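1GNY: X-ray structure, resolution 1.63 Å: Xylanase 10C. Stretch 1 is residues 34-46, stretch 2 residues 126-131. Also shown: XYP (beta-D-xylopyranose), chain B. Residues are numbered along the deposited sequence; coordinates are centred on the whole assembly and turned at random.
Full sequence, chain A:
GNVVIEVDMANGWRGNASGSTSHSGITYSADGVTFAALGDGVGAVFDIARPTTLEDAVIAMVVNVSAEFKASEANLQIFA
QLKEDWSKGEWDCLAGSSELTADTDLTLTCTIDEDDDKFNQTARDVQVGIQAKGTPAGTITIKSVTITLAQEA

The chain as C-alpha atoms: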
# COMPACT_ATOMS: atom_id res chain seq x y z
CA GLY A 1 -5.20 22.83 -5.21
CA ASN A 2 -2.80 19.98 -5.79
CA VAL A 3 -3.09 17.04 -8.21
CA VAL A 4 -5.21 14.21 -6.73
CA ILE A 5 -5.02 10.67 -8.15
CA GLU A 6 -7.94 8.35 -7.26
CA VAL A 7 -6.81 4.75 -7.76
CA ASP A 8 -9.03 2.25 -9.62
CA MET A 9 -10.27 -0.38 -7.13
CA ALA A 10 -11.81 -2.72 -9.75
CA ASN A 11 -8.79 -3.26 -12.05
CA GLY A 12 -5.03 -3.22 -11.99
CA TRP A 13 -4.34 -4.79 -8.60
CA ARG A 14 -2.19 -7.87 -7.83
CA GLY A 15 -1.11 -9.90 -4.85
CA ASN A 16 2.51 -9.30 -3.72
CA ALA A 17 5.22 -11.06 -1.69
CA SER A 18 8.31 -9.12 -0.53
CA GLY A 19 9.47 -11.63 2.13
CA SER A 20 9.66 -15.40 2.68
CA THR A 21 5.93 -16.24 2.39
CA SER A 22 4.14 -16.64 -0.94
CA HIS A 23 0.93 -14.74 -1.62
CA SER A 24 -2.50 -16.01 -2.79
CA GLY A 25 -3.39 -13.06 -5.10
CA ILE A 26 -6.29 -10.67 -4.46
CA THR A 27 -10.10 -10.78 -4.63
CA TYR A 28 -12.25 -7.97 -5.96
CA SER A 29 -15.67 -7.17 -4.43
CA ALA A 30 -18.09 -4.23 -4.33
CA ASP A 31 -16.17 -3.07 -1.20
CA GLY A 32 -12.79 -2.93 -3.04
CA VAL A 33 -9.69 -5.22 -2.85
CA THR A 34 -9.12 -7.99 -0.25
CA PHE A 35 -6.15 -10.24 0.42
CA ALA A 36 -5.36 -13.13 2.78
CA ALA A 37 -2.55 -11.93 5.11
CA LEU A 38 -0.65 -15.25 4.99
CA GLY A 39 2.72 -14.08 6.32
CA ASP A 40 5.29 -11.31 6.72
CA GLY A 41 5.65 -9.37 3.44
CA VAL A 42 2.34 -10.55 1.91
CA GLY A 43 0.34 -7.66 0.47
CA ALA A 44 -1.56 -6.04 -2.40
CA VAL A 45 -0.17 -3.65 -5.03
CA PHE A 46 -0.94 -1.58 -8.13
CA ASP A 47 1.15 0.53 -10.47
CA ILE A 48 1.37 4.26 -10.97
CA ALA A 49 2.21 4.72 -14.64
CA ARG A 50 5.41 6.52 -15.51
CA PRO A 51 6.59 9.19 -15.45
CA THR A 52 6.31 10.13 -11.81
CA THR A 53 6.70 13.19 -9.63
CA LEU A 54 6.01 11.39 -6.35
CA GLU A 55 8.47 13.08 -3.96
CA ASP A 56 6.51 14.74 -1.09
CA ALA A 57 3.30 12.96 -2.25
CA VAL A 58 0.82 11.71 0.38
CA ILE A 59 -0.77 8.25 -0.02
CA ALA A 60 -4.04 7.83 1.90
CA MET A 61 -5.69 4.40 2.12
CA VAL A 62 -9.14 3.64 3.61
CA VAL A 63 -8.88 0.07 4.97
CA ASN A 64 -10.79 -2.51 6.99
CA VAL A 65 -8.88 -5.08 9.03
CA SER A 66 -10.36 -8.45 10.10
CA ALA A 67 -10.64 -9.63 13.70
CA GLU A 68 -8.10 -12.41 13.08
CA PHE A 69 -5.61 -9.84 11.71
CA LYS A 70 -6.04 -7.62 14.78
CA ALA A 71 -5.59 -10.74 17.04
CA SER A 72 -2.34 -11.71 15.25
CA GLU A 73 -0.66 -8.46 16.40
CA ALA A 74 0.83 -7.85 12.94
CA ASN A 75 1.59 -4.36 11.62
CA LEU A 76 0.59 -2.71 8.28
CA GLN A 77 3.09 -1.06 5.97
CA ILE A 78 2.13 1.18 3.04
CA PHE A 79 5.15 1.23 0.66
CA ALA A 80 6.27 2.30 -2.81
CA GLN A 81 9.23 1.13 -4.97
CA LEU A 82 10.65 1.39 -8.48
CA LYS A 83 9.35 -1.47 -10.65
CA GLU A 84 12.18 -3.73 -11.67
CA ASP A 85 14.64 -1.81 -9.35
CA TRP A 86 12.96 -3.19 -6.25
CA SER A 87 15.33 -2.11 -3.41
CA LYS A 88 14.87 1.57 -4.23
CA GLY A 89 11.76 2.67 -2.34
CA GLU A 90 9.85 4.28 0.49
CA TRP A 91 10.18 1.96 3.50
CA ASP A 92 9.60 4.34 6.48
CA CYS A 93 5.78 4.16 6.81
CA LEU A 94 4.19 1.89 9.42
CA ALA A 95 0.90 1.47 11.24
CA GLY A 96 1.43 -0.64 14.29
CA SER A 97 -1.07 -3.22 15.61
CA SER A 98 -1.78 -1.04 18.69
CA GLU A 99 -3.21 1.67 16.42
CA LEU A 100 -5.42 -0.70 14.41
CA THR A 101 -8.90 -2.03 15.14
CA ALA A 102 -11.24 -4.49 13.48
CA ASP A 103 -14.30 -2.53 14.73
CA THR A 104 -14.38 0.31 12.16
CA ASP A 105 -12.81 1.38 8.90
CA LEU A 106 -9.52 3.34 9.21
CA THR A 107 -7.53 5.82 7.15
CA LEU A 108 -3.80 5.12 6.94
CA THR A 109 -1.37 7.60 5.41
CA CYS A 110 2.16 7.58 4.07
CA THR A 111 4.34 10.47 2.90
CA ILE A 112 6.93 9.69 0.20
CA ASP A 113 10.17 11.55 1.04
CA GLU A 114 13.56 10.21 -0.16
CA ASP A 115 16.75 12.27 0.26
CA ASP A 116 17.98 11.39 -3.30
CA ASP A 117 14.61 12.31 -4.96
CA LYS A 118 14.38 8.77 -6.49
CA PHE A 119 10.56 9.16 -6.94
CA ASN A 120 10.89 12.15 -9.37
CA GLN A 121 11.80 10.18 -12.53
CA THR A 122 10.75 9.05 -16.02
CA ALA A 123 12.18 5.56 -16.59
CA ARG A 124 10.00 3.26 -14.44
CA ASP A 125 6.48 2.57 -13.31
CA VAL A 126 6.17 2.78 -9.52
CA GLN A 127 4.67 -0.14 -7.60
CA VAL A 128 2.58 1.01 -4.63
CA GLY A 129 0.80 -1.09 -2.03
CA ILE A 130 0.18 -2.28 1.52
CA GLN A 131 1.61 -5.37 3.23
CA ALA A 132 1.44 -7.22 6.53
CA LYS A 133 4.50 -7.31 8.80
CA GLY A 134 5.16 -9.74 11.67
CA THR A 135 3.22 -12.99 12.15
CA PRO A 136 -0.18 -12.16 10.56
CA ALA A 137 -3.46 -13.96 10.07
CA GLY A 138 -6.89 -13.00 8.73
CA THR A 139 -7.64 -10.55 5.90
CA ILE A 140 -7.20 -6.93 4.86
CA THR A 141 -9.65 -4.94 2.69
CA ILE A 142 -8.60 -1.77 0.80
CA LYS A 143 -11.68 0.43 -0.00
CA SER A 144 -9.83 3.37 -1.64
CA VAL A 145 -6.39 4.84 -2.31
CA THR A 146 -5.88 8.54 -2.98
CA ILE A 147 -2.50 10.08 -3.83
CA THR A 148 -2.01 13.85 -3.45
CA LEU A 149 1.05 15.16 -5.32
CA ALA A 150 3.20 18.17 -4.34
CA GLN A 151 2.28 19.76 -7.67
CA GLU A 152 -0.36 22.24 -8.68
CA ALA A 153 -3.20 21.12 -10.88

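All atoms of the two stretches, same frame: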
# COMPACT_ATOMS: atom_id res chain seq x y z
N THR A 34 -9.38 -7.22 -1.49
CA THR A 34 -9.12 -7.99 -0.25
C THR A 34 -8.03 -9.01 -0.52
O THR A 34 -8.00 -9.64 -1.60
CB THR A 34 -10.40 -8.70 0.31
OG1 THR A 34 -11.44 -7.73 0.47
CG2 THR A 34 -10.17 -9.34 1.70
N PHE A 35 -7.15 -9.17 0.45
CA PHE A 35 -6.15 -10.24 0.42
C PHE A 35 -6.09 -11.00 1.76
O PHE A 35 -6.41 -10.46 2.84
CB PHE A 35 -4.77 -9.74 -0.02
CG PHE A 35 -4.04 -8.88 0.98
CD1 PHE A 35 -4.24 -7.48 0.99
CD2 PHE A 35 -3.09 -9.41 1.84
CE1 PHE A 35 -3.57 -6.69 1.87
CE2 PHE A 35 -2.41 -8.60 2.73
CZ PHE A 35 -2.64 -7.22 2.73
N ALA A 36 -5.66 -12.26 1.64
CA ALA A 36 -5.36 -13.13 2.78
C ALA A 36 -3.93 -12.80 3.27
O ALA A 36 -2.93 -12.90 2.53
CB ALA A 36 -5.45 -14.59 2.39
N ALA A 37 -3.83 -12.33 4.51
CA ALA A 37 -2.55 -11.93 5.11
C ALA A 37 -1.81 -13.18 5.64
O ALA A 37 -1.76 -13.47 6.85
CB ALA A 37 -2.79 -10.91 6.22
N LEU A 38 -1.25 -13.92 4.70
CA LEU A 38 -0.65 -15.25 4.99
C LEU A 38 0.65 -15.25 5.77
O LEU A 38 0.94 -16.22 6.49
CB LEU A 38 -0.44 -16.04 3.70
CG LEU A 38 -1.73 -16.35 2.93
CD1 LEU A 38 -1.40 -16.86 1.53
CD2 LEU A 38 -2.69 -17.26 3.69
N GLY A 39 1.43 -14.21 5.62
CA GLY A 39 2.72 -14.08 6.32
C GLY A 39 3.37 -12.73 6.17
O GLY A 39 2.86 -11.84 5.49
N ASP A 40 4.52 -12.55 6.83
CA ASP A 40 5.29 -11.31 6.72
C ASP A 40 5.64 -11.03 5.24
O ASP A 40 6.05 -11.94 4.51
CB ASP A 40 6.58 -11.41 7.57
CG ASP A 40 7.41 -10.16 7.52
OD1 ASP A 40 7.15 -9.20 8.29
OD2 ASP A 40 8.37 -10.05 6.71
N GLY A 41 5.39 -9.80 4.81
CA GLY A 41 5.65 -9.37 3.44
C GLY A 41 4.57 -9.68 2.42
O GLY A 41 4.77 -9.34 1.27
N VAL A 42 3.45 -10.26 2.83
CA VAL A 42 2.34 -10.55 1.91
C VAL A 42 1.49 -9.28 1.86
O VAL A 42 1.15 -8.71 2.90
CB VAL A 42 1.53 -11.82 2.32
CG1 VAL A 42 0.31 -12.02 1.43
CG2 VAL A 42 2.46 -13.05 2.27
N GLY A 43 1.13 -8.86 0.66
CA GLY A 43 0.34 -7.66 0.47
C GLY A 43 -0.42 -7.60 -0.84
O GLY A 43 -0.61 -8.61 -1.53
N ALA A 44 -0.82 -6.37 -1.18
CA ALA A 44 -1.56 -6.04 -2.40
C ALA A 44 -0.99 -4.76 -2.99
O ALA A 44 -0.72 -3.84 -2.24
CB ALA A 44 -2.98 -5.85 -2.10
N VAL A 45 -0.81 -4.76 -4.31
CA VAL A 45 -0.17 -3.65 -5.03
C VAL A 45 -0.85 -3.28 -6.35
O VAL A 45 -1.61 -4.09 -6.90
CB VAL A 45 1.33 -3.98 -5.36
CG1 VAL A 45 2.20 -4.14 -4.08
CG2 VAL A 45 1.47 -5.15 -6.26
N PHE A 46 -0.52 -2.08 -6.83
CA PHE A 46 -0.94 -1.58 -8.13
C PHE A 46 0.21 -0.72 -8.64
O PHE A 46 1.14 -0.38 -7.89
CB PHE A 46 -2.24 -0.77 -8.04
CG PHE A 46 -2.12 0.46 -7.18
CD1 PHE A 46 -2.29 0.37 -5.81
CD2 PHE A 46 -1.75 1.69 -7.74
CE1 PHE A 46 -2.12 1.49 -5.00
CE2 PHE A 46 -1.59 2.81 -6.93
CZ PHE A 46 -1.75 2.70 -5.57
N VAL A 126 5.97 2.89 -10.97
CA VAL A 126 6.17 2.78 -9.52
C VAL A 126 5.10 1.85 -8.97
O VAL A 126 3.89 2.09 -9.16
CB VAL A 126 6.12 4.15 -8.86
CG1 VAL A 126 6.14 4.05 -7.33
CG2 VAL A 126 7.32 4.96 -9.31
N GLN A 127 5.56 0.81 -8.27
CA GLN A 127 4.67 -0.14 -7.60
C GLN A 127 4.35 0.37 -6.22
O GLN A 127 5.28 0.65 -5.46
CB GLN A 127 5.31 -1.52 -7.51
CG GLN A 127 4.45 -2.60 -6.86
CD GLN A 127 5.10 -3.97 -6.99
OE1 GLN A 127 4.82 -4.68 -7.97
NE2 GLN A 127 5.91 -4.35 -6.01
N VAL A 128 3.07 0.49 -5.92
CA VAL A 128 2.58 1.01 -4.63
C VAL A 128 1.67 -0.02 -3.99
O VAL A 128 0.89 -0.68 -4.69
CB VAL A 128 1.80 2.36 -4.82
CG1 VAL A 128 1.31 2.91 -3.47
CG2 VAL A 128 2.64 3.38 -5.56
N GLY A 129 1.73 -0.18 -2.68
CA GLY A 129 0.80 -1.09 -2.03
C GLY A 129 0.83 -1.07 -0.53
O GLY A 129 1.34 -0.08 0.04
N ILE A 130 0.23 -2.09 0.06
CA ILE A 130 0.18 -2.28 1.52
C ILE A 130 0.46 -3.74 1.82
O ILE A 130 -0.03 -4.62 1.11
CB ILE A 130 -1.16 -1.76 2.13
CG1 ILE A 130 -1.08 -1.67 3.66
CG2 ILE A 130 -2.35 -2.56 1.61
CD1 ILE A 130 -2.32 -0.97 4.30
N GLN A 131 1.22 -4.00 2.88
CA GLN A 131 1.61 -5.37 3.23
C GLN A 131 1.60 -5.60 4.74
O GLN A 131 1.77 -4.63 5.51
CB GLN A 131 3.00 -5.73 2.66
CG GLN A 131 4.15 -4.85 3.20
CD GLN A 131 5.50 -5.20 2.57
OE1 GLN A 131 5.56 -6.04 1.65
NE2 GLN A 131 6.60 -4.56 3.07
C1 XYP B . 8.87 -8.63 -6.16
C2 XYP B . 7.92 -7.82 -5.31
C3 XYP B . 8.66 -6.69 -4.58
C4 XYP B . 9.93 -7.23 -3.92
C5 XYP B . 10.72 -8.03 -4.93
O2 XYP B . 6.91 -7.23 -6.12
O3 XYP B . 7.82 -6.09 -3.61
O4 XYP B . 10.70 -6.12 -3.49
O5 XYP B . 9.95 -9.09 -5.47

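The contact between these two stretches of xylanase 10C is an antiparallel pairing of neighbouring beta strands, held by two rings of backbone hydrogen bonds and finished by apolar packing on one face and a sugar-binding glutamine on the other.

Strands 42-46 and 126-131 run at 152° to one another, and their pairing follows the classical alternation of antiparallel sheets. Ala-44 and Ile-130 form one hydrogen-bonded pair: Ala-44 N donates to Ile-130 O at 3.0 Å, and Ile-130 N returns the bond to Ala-44 O at 3.0 Å. Two residues along, Phe-46 N to Val-128 O and Val-128 N to Phe-46 O, both 2.9 Å, repeat the motif, the second with an almost linear N-H...O angle of 179°. Between these two pairs lies a non-hydrogen-bonded one, Val-45 with Gly-129, and beyond Ala-44 and Ile-130 comes another, Gly-43 with Gln-131; in both the backbones draw close: Gly-43 CA is 3.8 Å from Gln-131 CA, and Val-45 CA is 4.1 Å from Gly-129 CA. Here CA-H groups approach carbonyl oxygens that already accept hydrogen bonds, as in Gly-129 CA to Ala-44 O at 3.1 Å and Val-45 CA to Val-128 O at 3.2 Å.

Each close pair includes a glycine, and the geometry shows what its bare backbone permits. A CB placed ideally on Gly-43 would lie 2.3 Å from Ile-130 O and 2.8 Å from Gln-131 CB; one on Gly-129 would lie 2.2 Å from Ala-44 O and 2.5 Å from Val-45 CG1. Gly-41, in the type II turn from Gly-39 to Val-42 that leads into strand 42-46, is a different case: its positive phi of 84° favours glycine by itself. The turn is closed by Val-42 N bonding to Gly-39 O at 3.1 Å.

The side chains of Ala-44, Phe-46, Val-128 and Ile-130 share one face of the sheet. There the Phe-46 ring, with chi1 in the p well, has its end nearer the partner strand than its CA-to-CB bond alone would suggest, and Val-128 CB sits over the ring face in a CH-pi contact, 3.6 Å from Phe-46 CZ. Phe-35, from the preceding strand, adds a looser apolar contact, its CE1 4.3 Å from Ile-130 CG2.

Val-45 and Gln-131 point to the other face. Val-45 CB also packs against Gln-127 CG at 3.7 Å, touching the aliphatic part of a side chain whose amide serves the ligand: Gln-127 NE2 donates a hydrogen bond to O2 of the xylopyranose at 3.1 Å.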